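Local coordinates for lumazine protein (Photobacterium kishitanii, PDB 3A3B) that serves as an antenna in bacterial bioluminescence, binding a lumazine or flavin chromophore and probably shifting luciferase emission to shorter wavelength, at residues K103-V108 with D177-T182. Numbering follows the deposited sequence.
Sequences KGVATV and DVNVET
T107 and D177 lie alongside each other, and the threonine hydroxyl gives a 2.6 Å hydrogen bond from OG1 to D177 OD1. It reaches the syn side of that oxygen from 32° out of the carboxylate plane. With chi1 at -54°, T107 turns OG1 beside its own backbone N and leaves CG2 to touch the same oxygen. V105, on this face too, sets CG1 3.8 Å from D177 CB. On the other face A106 CB touches both V178 CG2 and V180 CG1, and V178 CG1 meets V108 CG2, while I122 of strand 117-123 and I140 of strand 137-140 extend the apolar layer. Backbone bonds pair A106 with V178 in both directions, and V180 N donates to G104 O at 2.9 Å. V180 O receives K103 N at 2.8 Å and, weakly, G104 N, which makes a classic beta bulge. Beyond the bulge, T99 N and G100 N hold the E181 carboxylate. First and last strands here close the second six-stranded antiparallel barrel. On the V105 face, which mixes that valine with polar T107, D177 and N179, N179 OD1 takes T71 N and ND2 gives to N45 O; these two bonds fix the amide's rotation and join the two barrel halves of the chain.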
loop_
_atom_site.group_PDB
_atom_site.type_symbol
_atom_site.label_atom_id
_atom_site.label_comp_id
_atom_site.label_asym_id
_atom_site.label_seq_id
_atom_site.Cartn_x
_atom_site.Cartn_y
_atom_site.Cartn_z
ATOM N N LYS A 103 0.316 -0.266 10.574
ATOM C CA LYS A 103 -0.302 -0.416 11.888
ATOM C C LYS A 103 -1.354 -1.506 11.930
ATOM O O LYS A 103 -1.646 -2.041 13.009
ATOM C CB LYS A 103 -0.925 0.894 12.287
ATOM C CG LYS A 103 0.064 2.040 12.299
ATOM C CD LYS A 103 1.228 1.887 13.300
ATOM C CE LYS A 103 1.925 3.241 13.436
ATOM N NZ LYS A 103 3.374 3.163 13.881
ATOM N N GLY A 104 -1.936 -1.825 10.775
ATOM C CA GLY A 104 -2.798 -3.005 10.654
ATOM C C GLY A 104 -3.134 -3.393 9.230
ATOM O O GLY A 104 -2.776 -2.720 8.281
ATOM N N VAL A 105 -3.841 -4.489 9.083
ATOM C CA VAL A 105 -4.330 -4.942 7.789
ATOM C C VAL A 105 -5.845 -4.771 7.906
ATOM O O VAL A 105 -6.447 -5.284 8.864
ATOM C CB VAL A 105 -3.912 -6.401 7.543
ATOM C CG1 VAL A 105 -4.640 -7.034 6.379
ATOM C CG2 VAL A 105 -2.404 -6.498 7.342
ATOM N N ALA A 106 -6.434 -3.995 6.992
ATOM C CA ALA A 106 -7.841 -3.735 7.006
ATOM C C ALA A 106 -8.395 -4.437 5.786
ATOM O O ALA A 106 -7.629 -4.928 4.973
ATOM C CB ALA A 106 -8.090 -2.264 6.952
ATOM N N THR A 107 -9.705 -4.555 5.694
ATOM C CA THR A 107 -10.327 -5.224 4.550
ATOM C C THR A 107 -11.328 -4.316 3.860
ATOM O O THR A 107 -12.188 -3.695 4.506
ATOM C CB THR A 107 -10.993 -6.538 4.987
ATOM O OG1 THR A 107 -10.017 -7.327 5.673
ATOM C CG2 THR A 107 -11.487 -7.328 3.794
ATOM N N VAL A 108 -11.212 -4.198 2.543
ATOM C CA VAL A 108 -12.201 -3.392 1.796
ATOM C C VAL A 108 -13.622 -3.956 1.988
ATOM O O VAL A 108 -13.852 -5.138 1.767
ATOM C CB VAL A 108 -11.852 -3.307 0.268
ATOM C CG1 VAL A 108 -12.983 -2.641 -0.465
ATOM C CG2 VAL A 108 -10.550 -2.531 0.073
ATOM N N ASP A 177 -7.601 -7.112 1.077
ATOM C CA ASP A 177 -6.961 -6.634 2.285
ATOM C C ASP A 177 -6.000 -5.516 1.864
ATOM O O ASP A 177 -5.502 -5.527 0.750
ATOM C CB ASP A 177 -6.217 -7.761 2.971
ATOM C CG ASP A 177 -7.154 -8.720 3.730
ATOM O OD1 ASP A 177 -8.340 -8.394 3.981
ATOM O OD2 ASP A 177 -6.659 -9.797 4.087
ATOM N N VAL A 178 -5.770 -4.565 2.758
ATOM C CA VAL A 178 -4.928 -3.405 2.518
ATOM C C VAL A 178 -4.076 -3.155 3.753
ATOM O O VAL A 178 -4.477 -3.501 4.867
ATOM C CB VAL A 178 -5.758 -2.109 2.195
ATOM C CG1 VAL A 178 -6.588 -2.306 0.936
ATOM C CG2 VAL A 178 -6.694 -1.668 3.344
ATOM N N ASN A 179 -2.890 -2.580 3.562
ATOM C CA ASN A 179 -2.090 -2.112 4.678
ATOM C C ASN A 179 -2.569 -0.742 5.111
ATOM O O ASN A 179 -2.669 0.171 4.289
ATOM C CB ASN A 179 -0.632 -1.997 4.206
ATOM C CG ASN A 179 -0.083 -3.304 3.777
ATOM O OD1 ASN A 179 -0.452 -4.342 4.353
ATOM N ND2 ASN A 179 0.802 -3.301 2.754
ATOM N N VAL A 180 -2.817 -0.557 6.394
ATOM C CA VAL A 180 -3.204 0.773 6.903
ATOM C C VAL A 180 -2.122 1.367 7.812
ATOM O O VAL A 180 -1.514 0.653 8.618
ATOM C CB VAL A 180 -4.636 0.794 7.548
ATOM C CG1 VAL A 180 -4.964 -0.476 8.265
ATOM C CG2 VAL A 180 -4.833 2.034 8.459
ATOM N N GLU A 181 -1.851 2.663 7.642
ATOM C CA GLU A 181 -1.023 3.384 8.581
ATOM C C GLU A 181 -1.828 4.537 9.126
ATOM O O GLU A 181 -2.192 5.450 8.372
ATOM C CB GLU A 181 0.294 3.907 7.961
ATOM C CG GLU A 181 1.222 4.625 9.007
ATOM C CD GLU A 181 2.557 5.145 8.426
ATOM O OE1 GLU A 181 2.991 4.739 7.310
ATOM O OE2 GLU A 181 3.205 5.936 9.121
ATOM N N THR A 182 -2.102 4.462 10.432
ATOM C CA THR A 182 -2.765 5.535 11.179
ATOM C C THR A 182 -1.709 6.588 11.515
ATOM O O THR A 182 -0.552 6.253 11.733
ATOM C CB THR A 182 -3.608 5.006 12.437
ATOM O OG1 THR A 182 -2.888 4.009 13.185
ATOM C CG2 THR A 182 -4.878 4.366 11.970
#